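Local coordinates for outer surface protein (Borrelia burgdorferi, PDB 5IZT) that is of unknown function but is an outer surface protein of the PFam54_60 family, probably displayed on the cell surface of the Lyme disease spirochaete, at residues E186-I191 with L332-L336; E194-T198 with F297-E302; Q338-R343 with S387-A391. All coordinates share one frame; numbering follows the deposited sequence. Where two conformers were deposited one is given.

Contact 1. Residues E186-I191 with L332-L336; sequences ELIRAI and LKSKL
Leu187 and Leu336, which bury the most surface in this contact, meet through their methyl groups, CD1 of Leu187 lying 4.0 Å from CD2 of Leu336 as the two side chains run past one another in opposite directions. In each, CG stands trans to the backbone N, and from there each chain reaches across to the facing helix. The two branches of Leu187 divide the work: CD1 also rests on CA and CB of Lys333, while CD2 reaches CB of Leu332 at 3.8 Å, the two leucine side chains crossing at about a right angle. Both methyls of Leu336 touch CD1 of Ile191, its CD1 at 3.8 Å, and its CD2 also covers the methyl of Ala190 (CB to CD2 3.9 Å).

Lys333, third in buried area, runs fully extended to Glu186, and its NZ donates to OE2 of Glu186 over 2.9 Å. This salt bridge reaches the carboxylate on its syn side but 32° out of plane. Of the Lys333 side chain only CB packs on Leu187; farther out its CD and CE lie alongside OE2 of Glu186. Glu186 holds an uncommon chi1 of 133°, from which the rest of its chain extends to the lysine.

Helix axes 11.0 Å apart, inclined by 25°, fit a contact made by long side chains, with alanine as the one small residue at the interface. Here, over residues 186-191 and 332-336, the two helices run in nearly the same direction, and helix 280-316 lies against both: Ile308 touches Leu187 and Leu332, Ile304 touches Ile191, and Leu301 touches Leu336. Helix 366-395 approaches Leu332 through Ile395, which places this contact within an all-helical bundle.

Contact 2. Residues E194-T198 with F297-E302; sequences EKNKT and FELALE
Phe297 presents its ring edge to helix 179-197: CZ lies 3.8 Å from OE1 of Glu194, and CE2 lies 4.2 Å from CG2 of Thr198. Because OE1 lies in the ring plane beyond CZ, it faces the edge and not the face; the carboxylate itself is turned 81° from the ring. Arg343 of helix 322-359 makes a cation-pi contact with the same ring.

Next comes Glu298, whose extended chain slides past Thr198 in the opposite direction, bringing OE2 to 3.8 Å from CB of Thr198. The carboxylate has firmer partners: Lys251 by a salt bridge to OE1, Gln294 by a hydrogen bond to OE2, and a water that donates to both OE2 and the carbonyl O of Thr198. Thr198 turns its own hydroxyl back, OG1 donating to O of Lys195 over 2.7 Å, a carbonyl that Thr198 N also uses. Its methyl CG2 is consequently directed at Glu298 and Phe297 of helix 280-316.

Leu301 supplies the apolar centre, with CD2 at 3.9 Å from CB of Glu194 and CD1 against N of Lys195. Beyond it, Glu302 closes the contact with OE1 receiving NZ of Lys195 at 2.7 Å, nearly along the C-O axis. Lys195 gets there by bending at chi3 and chi4 (76° and 75°), and its NZ also donates to a water held by the carbonyl O of Glu298.

Apolar contact thus centres on Leu301 and Phe297, with the aliphatic parts of Glu194, Lys195, Thr198 and Glu298 against them and charged groups and bridging waters along the borders. Glu194 OE2 takes a salt bridge from Lys197 at 3.0 Å; that neighbouring positive charge would be expected to favour an ionised carboxylate beside the aromatic edge.

Contact 3. Residues Q338-R343 with S387-A391; sequences QILDKR and SVLEA
Close apolar packing joins Ile339 and Ala391, where CG2 of Ile339 meets CB of Ala391 at 3.6 Å. Val388 inserts CG2 against CB of Lys342 at the same separation, 3.6 Å, and over the backbone N of Arg343; its CG1 is directed at CB of Ile339, 4.3 Å away. With chi1 at 67°, Ile339 sends CG1 away from this interface, and its CD1 packs on Ala300 of helix 280-316.

The geometry is that of an antiparallel helix pair: the N-to-C directions differ by 167°, the axes approach to 8.9 Å, and CA of Ile339 lies 5.0 Å from CA of Val388. Small residues, Ser387 and Ala391, one turn apart, accommodate this closeness between helices 322-359 and 366-395 of the bundle.

Polar contact lies along the partly exposed border. In the conformer of Ser387 given, Gln338 NE2 donates to its OG (3.2 Å, N-H...O angle 154°), an oxygen close to the amide plane. The aliphatic chain of Lys342, bent at chi2, folds over the serine in that same conformer. Arg343 directs its guanidinium group elsewhere, to Gln294, Asp257 and the carbonyl of Ala254.

Overall arrangement
Helix 179-197 serves contacts 1 and 2, helix 322-359 serves contacts 1 and 3, and helix 280-316, which enters contact 2 directly, lies against the other two. All three contacts are partly buried, but contact 1 lies with its centre about 18 Å from the centre of the chain, against about 10 and 9 Å for contacts 2 and 3. Leu336 CD1 and Leu301 CD2, 3.7 Å apart, link the apolar parts of contacts 1 and 2, while Phe297 joins contact 2 to contact 3, its ring on Arg343 and its backbone N against Val388 CG1. Contact 1 is leucine-rich with one edge salt bridge, contact 2 more charged and water-bridged, and contact 3 closely packed with one neutral hydrogen bond in the conformer described.

Contact 1. Residues E186-I191 with L332-L336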
loop_
_atom_site.group_PDB
_atom_site.type_symbol
_atom_site.label_atom_id
_atom_site.label_comp_id
_atom_site.label_asym_id
_atom_site.label_seq_id
_atom_site.Cartn_x
_atom_site.Cartn_y
_atom_site.Cartn_z
ATOM N N GLU A 186 -22.521 5.111 7.186
ATOM C CA GLU A 186 -21.722 5.569 6.060
ATOM C C GLU A 186 -20.255 5.206 6.259
ATOM O O GLU A 186 -19.573 4.806 5.305
ATOM C CB GLU A 186 -21.944 7.071 5.867
ATOM C CG GLU A 186 -20.712 7.925 5.668
ATOM C CD GLU A 186 -21.017 9.408 5.853
ATOM O OE1 GLU A 186 -22.140 9.831 5.491
ATOM O OE2 GLU A 186 -20.149 10.145 6.377
ATOM N N LEU A 187 -19.759 5.302 7.497
ATOM C CA LEU A 187 -18.371 4.915 7.748
ATOM C C LEU A 187 -18.183 3.405 7.629
ATOM O O LEU A 187 -17.185 2.938 7.056
ATOM C CB LEU A 187 -17.926 5.407 9.126
ATOM C CG LEU A 187 -16.442 5.213 9.445
ATOM C CD1 LEU A 187 -15.566 5.869 8.366
ATOM C CD2 LEU A 187 -16.123 5.754 10.847
ATOM N N ILE A 188 -19.138 2.623 8.142
ATOM C CA ILE A 188 -19.076 1.170 7.993
ATOM C C ILE A 188 -19.080 0.780 6.517
ATOM O O ILE A 188 -18.312 -0.090 6.082
ATOM C CB ILE A 188 -20.240 0.512 8.759
ATOM C CG1 ILE A 188 -20.067 0.721 10.267
ATOM C CG2 ILE A 188 -20.356 -0.987 8.416
ATOM C CD1 ILE A 188 -21.305 0.415 11.072
ATOM N N ARG A 189 -19.943 1.422 5.725
ATOM C CA ARG A 189 -19.989 1.167 4.287
ATOM C C ARG A 189 -18.657 1.509 3.619
ATOM O O ARG A 189 -18.169 0.763 2.757
ATOM C CB ARG A 189 -21.132 1.982 3.676
ATOM C CG ARG A 189 -21.702 1.483 2.355
ATOM C CD ARG A 189 -23.081 2.120 2.091
ATOM N NE ARG A 189 -23.072 3.577 2.263
ATOM C CZ ARG A 189 -23.610 4.233 3.292
ATOM N NH1 ARG A 189 -24.231 3.577 4.262
ATOM N NH2 ARG A 189 -23.537 5.556 3.343
ATOM N N ALA A 190 -18.057 2.638 4.000
ATOM C CA ALA A 190 -16.821 3.064 3.347
ATOM C C ALA A 190 -15.684 2.080 3.602
ATOM O O ALA A 190 -14.908 1.768 2.692
ATOM C CB ALA A 190 -16.428 4.459 3.820
ATOM N N ILE A 191 -15.579 1.581 4.832
ATOM C CA ILE A 191 -14.554 0.596 5.174
ATOM C C ILE A 191 -14.783 -0.694 4.398
ATOM O O ILE A 191 -13.846 -1.296 3.853
ATOM C CB ILE A 191 -14.556 0.332 6.692
ATOM C CG1 ILE A 191 -14.131 1.587 7.478
ATOM C CG2 ILE A 191 -13.708 -0.905 7.036
ATOM C CD1 ILE A 191 -12.660 1.962 7.321
ATOM N N LEU A 332 -12.529 8.993 13.272
ATOM C CA LEU A 332 -12.199 7.784 12.523
ATOM C C LEU A 332 -12.297 8.034 11.025
ATOM O O LEU A 332 -11.474 7.533 10.247
ATOM C CB LEU A 332 -13.124 6.639 12.942
ATOM C CG LEU A 332 -12.900 6.074 14.358
ATOM C CD1 LEU A 332 -13.964 5.055 14.754
ATOM C CD2 LEU A 332 -11.528 5.428 14.416
ATOM N N LYS A 333 -13.308 8.794 10.599
ATOM C CA LYS A 333 -13.442 9.127 9.180
ATOM C C LYS A 333 -12.287 10.004 8.701
ATOM O O LYS A 333 -11.802 9.843 7.572
ATOM C CB LYS A 333 -14.794 9.799 8.933
ATOM C CG LYS A 333 -15.010 10.280 7.501
ATOM C CD LYS A 333 -16.452 10.718 7.321
ATOM C CE LYS A 333 -16.676 11.435 5.994
ATOM N NZ LYS A 333 -18.014 12.098 5.982
ATOM N N SER A 334 -11.833 10.945 9.535
ATOM C CA SER A 334 -10.656 11.727 9.164
ATOM C C SER A 334 -9.437 10.830 8.975
ATOM O O SER A 334 -8.638 11.032 8.043
ATOM C CB SER A 334 -10.383 12.790 10.226
ATOM O OG SER A 334 -9.165 13.455 9.965
ATOM N N LYS A 335 -9.276 9.835 9.857
ATOM C CA LYS A 335 -8.151 8.904 9.746
ATOM C C LYS A 335 -8.295 8.011 8.520
ATOM O O LYS A 335 -7.297 7.691 7.862
ATOM C CB LYS A 335 -8.041 8.052 11.013
ATOM C CG LYS A 335 -7.738 8.828 12.292
ATOM C CD LYS A 335 -6.469 9.653 12.187
ATOM C CE LYS A 335 -6.261 10.482 13.450
ATOM N NZ LYS A 335 -5.449 11.706 13.202
ATOM N N LEU A 336 -9.524 7.599 8.190
ATOM C CA LEU A 336 -9.736 6.855 6.951
ATOM C C LEU A 336 -9.344 7.694 5.737
ATOM O O LEU A 336 -8.652 7.205 4.835
ATOM C CB LEU A 336 -11.191 6.393 6.841
ATOM C CG LEU A 336 -11.532 5.700 5.511
ATOM C CD1 LEU A 336 -10.675 4.448 5.284
ATOM C CD2 LEU A 336 -13.001 5.351 5.396
#

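Contact 2. Residues E194-T198 with F297-E302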
loop_
_atom_site.group_PDB
_atom_site.type_symbol
_atom_site.label_atom_id
_atom_site.label_comp_id
_atom_site.label_asym_id
_atom_site.label_seq_id
_atom_site.Cartn_x
_atom_site.Cartn_y
_atom_site.Cartn_z
ATOM N N GLU A 194 -13.702 -0.389 0.873
ATOM C CA GLU A 194 -12.251 -0.414 0.719
ATOM C C GLU A 194 -11.674 -1.806 0.951
ATOM O O GLU A 194 -10.760 -2.228 0.224
ATOM C CB GLU A 194 -11.608 0.596 1.659
ATOM C CG GLU A 194 -11.908 2.019 1.275
ATOM C CD GLU A 194 -11.402 2.342 -0.121
ATOM O OE1 GLU A 194 -10.319 1.830 -0.506
ATOM O OE2 GLU A 194 -12.086 3.097 -0.834
ATOM N N LYS A 195 -12.186 -2.533 1.952
ATOM C CA LYS A 195 -11.733 -3.906 2.167
ATOM C C LYS A 195 -11.983 -4.753 0.933
ATOM O O LYS A 195 -11.129 -5.567 0.553
ATOM C CB LYS A 195 -12.446 -4.536 3.364
ATOM C CG LYS A 195 -12.123 -3.926 4.710
ATOM C CD LYS A 195 -12.941 -4.595 5.815
ATOM C CE LYS A 195 -12.390 -5.965 6.175
ATOM N NZ LYS A 195 -11.144 -5.857 6.981
ATOM N N ASN A 196 -13.156 -4.583 0.298
ATOM C CA ASN A 196 -13.466 -5.357 -0.899
ATOM C C ASN A 196 -12.452 -5.104 -2.008
ATOM O O ASN A 196 -12.083 -6.032 -2.735
ATOM C CB ASN A 196 -14.877 -5.052 -1.403
ATOM C CG ASN A 196 -15.326 -6.027 -2.481
ATOM O OD1 ASN A 196 -15.453 -5.661 -3.654
ATOM N ND2 ASN A 196 -15.537 -7.284 -2.097
ATOM N N LYS A 197 -11.990 -3.859 -2.152
ATOM C CA LYS A 197 -11.039 -3.542 -3.213
ATOM C C LYS A 197 -9.637 -4.068 -2.938
ATOM O O LYS A 197 -8.818 -4.110 -3.861
ATOM C CB LYS A 197 -10.979 -2.036 -3.438
ATOM C CG LYS A 197 -12.153 -1.513 -4.226
ATOM C CD LYS A 197 -11.963 -0.055 -4.573
ATOM C CE LYS A 197 -12.062 0.817 -3.341
ATOM N NZ LYS A 197 -11.968 2.268 -3.671
ATOM N N THR A 198 -9.321 -4.438 -1.698
ATOM C CA THR A 198 -8.007 -5.017 -1.443
ATOM C C THR A 198 -7.907 -6.457 -1.925
ATOM O O THR A 198 -6.814 -7.032 -1.904
ATOM C CB THR A 198 -7.665 -4.976 0.049
ATOM O OG1 THR A 198 -8.492 -5.910 0.752
ATOM C CG2 THR A 198 -7.891 -3.589 0.617
ATOM N N PHE A 297 -2.153 0.060 5.487
ATOM C CA PHE A 297 -3.485 0.442 5.010
ATOM C C PHE A 297 -4.520 -0.623 5.363
ATOM O O PHE A 297 -5.582 -0.313 5.922
ATOM C CB PHE A 297 -3.426 0.681 3.494
ATOM C CG PHE A 297 -4.748 0.970 2.858
ATOM C CD1 PHE A 297 -5.322 2.239 2.957
ATOM C CD2 PHE A 297 -5.410 -0.000 2.142
ATOM C CE1 PHE A 297 -6.541 2.515 2.344
ATOM C CE2 PHE A 297 -6.644 0.268 1.526
ATOM C CZ PHE A 297 -7.209 1.523 1.641
ATOM N N GLU A 298 -4.224 -1.891 5.065
ATOM C CA GLU A 298 -5.195 -2.951 5.339
ATOM C C GLU A 298 -5.413 -3.148 6.837
ATOM O O GLU A 298 -6.539 -3.426 7.279
ATOM C CB GLU A 298 -4.741 -4.260 4.675
ATOM C CG GLU A 298 -4.811 -4.214 3.149
ATOM C CD GLU A 298 -4.376 -5.514 2.473
ATOM O OE1 GLU A 298 -4.283 -6.561 3.151
ATOM O OE2 GLU A 298 -4.115 -5.472 1.249
ATOM N N LEU A 299 -4.346 -3.060 7.636
ATOM C CA LEU A 299 -4.509 -3.181 9.085
ATOM C C LEU A 299 -5.337 -2.022 9.645
ATOM O O LEU A 299 -6.128 -2.203 10.578
ATOM C CB LEU A 299 -3.135 -3.252 9.766
ATOM C CG LEU A 299 -2.296 -4.524 9.581
ATOM C CD1 LEU A 299 -0.889 -4.283 10.061
ATOM C CD2 LEU A 299 -2.915 -5.711 10.343
ATOM N N ALA A 300 -5.178 -0.829 9.071
ATOM C CA ALA A 300 -5.920 0.336 9.543
ATOM C C ALA A 300 -7.403 0.207 9.235
ATOM O O ALA A 300 -8.252 0.618 10.040
ATOM C CB ALA A 300 -5.338 1.611 8.923
ATOM N N LEU A 301 -7.747 -0.357 8.077
ATOM C CA LEU A 301 -9.160 -0.586 7.786
ATOM C C LEU A 301 -9.803 -1.459 8.856
ATOM O O LEU A 301 -10.838 -1.099 9.425
ATOM C CB LEU A 301 -9.316 -1.226 6.403
ATOM C CG LEU A 301 -8.853 -0.381 5.214
ATOM C CD1 LEU A 301 -8.949 -1.251 3.972
ATOM C CD2 LEU A 301 -9.689 0.902 5.047
ATOM N N GLU A 302 -9.163 -2.580 9.202
ATOM C CA GLU A 302 -9.739 -3.461 10.217
ATOM C C GLU A 302 -9.774 -2.795 11.589
ATOM O O GLU A 302 -10.705 -3.024 12.367
ATOM C CB GLU A 302 -8.975 -4.785 10.276
ATOM C CG GLU A 302 -9.687 -5.873 11.091
ATOM C CD GLU A 302 -11.185 -6.004 10.782
ATOM O OE1 GLU A 302 -11.577 -6.039 9.592
ATOM O OE2 GLU A 302 -11.973 -6.100 11.752
HETATM O O HOH W 1 -8.483 -4.804 5.850
HETATM O O HOH W 2 -4.423 -7.314 -0.510
#

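Contact 3. Residues Q338-R343 with S387-A391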
loop_
_atom_site.group_PDB
_atom_site.type_symbol
_atom_site.label_atom_id
_atom_site.label_comp_id
_atom_site.label_asym_id
_atom_site.label_seq_id
_atom_site.Cartn_x
_atom_site.Cartn_y
_atom_site.Cartn_z
ATOM N N GLN A 338 -7.184 10.042 5.567
ATOM C CA GLN A 338 -5.740 10.204 5.536
ATOM C C GLN A 338 -5.048 8.971 4.965
ATOM O O GLN A 338 -4.134 9.105 4.148
ATOM C CB GLN A 338 -5.217 10.507 6.937
ATOM C CG GLN A 338 -3.700 10.457 7.012
ATOM C CD GLN A 338 -3.135 11.185 8.203
ATOM O OE1 GLN A 338 -3.876 11.717 9.033
ATOM N NE2 GLN A 338 -1.813 11.212 8.298
ATOM N N ILE A 339 -5.450 7.762 5.381
ATOM C CA ILE A 339 -4.784 6.576 4.839
ATOM C C ILE A 339 -5.133 6.402 3.367
ATOM O O ILE A 339 -4.295 5.978 2.564
ATOM C CB ILE A 339 -5.106 5.305 5.661
ATOM C CG1 ILE A 339 -6.571 4.893 5.547
ATOM C CG2 ILE A 339 -4.766 5.509 7.125
ATOM C CD1 ILE A 339 -6.888 3.530 6.226
ATOM N N LEU A 340 -6.366 6.741 2.980
ATOM C CA LEU A 340 -6.722 6.680 1.564
ATOM C C LEU A 340 -5.893 7.659 0.752
ATOM O O LEU A 340 -5.430 7.339 -0.354
ATOM C CB LEU A 340 -8.209 6.978 1.382
ATOM C CG LEU A 340 -9.119 5.826 1.767
ATOM C CD1 LEU A 340 -10.570 6.337 1.850
ATOM C CD2 LEU A 340 -8.970 4.735 0.707
ATOM N N ASP A 341 -5.709 8.864 1.280
ATOM C CA ASP A 341 -4.990 9.894 0.542
ATOM C C ASP A 341 -3.505 9.571 0.429
ATOM O O ASP A 341 -2.880 9.826 -0.613
ATOM C CB ASP A 341 -5.180 11.239 1.234
ATOM C CG ASP A 341 -4.318 12.324 0.628
ATOM O OD1 ASP A 341 -4.594 12.725 -0.521
ATOM O OD2 ASP A 341 -3.365 12.770 1.296
ATOM N N LYS A 342 -2.911 9.032 1.495
ATOM C CA LYS A 342 -1.479 8.747 1.444
ATOM C C LYS A 342 -1.185 7.459 0.693
ATOM O O LYS A 342 -0.141 7.367 0.030
ATOM C CB LYS A 342 -0.892 8.717 2.854
ATOM C CG LYS A 342 -0.957 10.063 3.550
ATOM C CD LYS A 342 -0.119 11.096 2.810
ATOM C CE LYS A 342 -0.175 12.470 3.477
ATOM N NZ LYS A 342 0.757 13.416 2.772
ATOM N N ARG A 343 -2.095 6.478 0.722
ATOM C CA ARG A 343 -1.911 5.332 -0.162
ATOM C C ARG A 343 -1.996 5.778 -1.615
ATOM O O ARG A 343 -1.192 5.346 -2.454
ATOM C CB ARG A 343 -2.937 4.230 0.134
ATOM C CG ARG A 343 -2.848 3.031 -0.829
ATOM C CD ARG A 343 -3.863 1.929 -0.529
ATOM N NE ARG A 343 -3.959 0.936 -1.610
ATOM C CZ ARG A 343 -4.695 1.094 -2.705
ATOM N NH1 ARG A 343 -5.401 2.212 -2.881
ATOM N NH2 ARG A 343 -4.724 0.141 -3.632
ATOM N N SER A 387 3.339 8.052 6.628
ATOM C CA SER A 387 2.101 8.734 6.990
ATOM C C SER A 387 0.966 7.743 7.203
ATOM O O SER A 387 0.134 7.927 8.107
ATOM C CB SER A 387 1.717 9.752 5.920
ATOM O OG SER A 387 0.605 10.517 6.343
ATOM N N VAL A 388 0.899 6.697 6.374
ATOM C CA VAL A 388 -0.138 5.681 6.570
ATOM C C VAL A 388 0.087 4.962 7.894
ATOM O O VAL A 388 -0.856 4.722 8.662
ATOM C CB VAL A 388 -0.168 4.690 5.387
ATOM C CG1 VAL A 388 -1.163 3.561 5.678
ATOM C CG2 VAL A 388 -0.581 5.401 4.088
ATOM N N LEU A 389 1.348 4.634 8.182
ATOM C CA LEU A 389 1.722 3.988 9.436
ATOM C C LEU A 389 1.347 4.840 10.647
ATOM O O LEU A 389 0.809 4.332 11.639
ATOM C CB LEU A 389 3.227 3.702 9.423
ATOM C CG LEU A 389 3.777 3.105 10.715
ATOM C CD1 LEU A 389 3.083 1.774 10.940
ATOM C CD2 LEU A 389 5.292 2.949 10.656
ATOM N N GLU A 390 1.655 6.140 10.600
ATOM C CA GLU A 390 1.316 7.005 11.724
ATOM C C GLU A 390 -0.193 7.106 11.913
ATOM O O GLU A 390 -0.685 7.113 13.047
ATOM C CB GLU A 390 1.945 8.384 11.526
ATOM C CG GLU A 390 3.465 8.354 11.650
ATOM C CD GLU A 390 4.130 9.679 11.314
ATOM O OE1 GLU A 390 3.411 10.648 10.986
ATOM O OE2 GLU A 390 5.378 9.741 11.364
ATOM N N ALA A 391 -0.951 7.168 10.821
ATOM C CA ALA A 391 -2.403 7.179 10.958
ATOM C C ALA A 391 -2.901 5.875 11.573
ATOM O O ALA A 391 -3.761 5.881 12.461
ATOM C CB ALA A 391 -3.056 7.416 9.599
#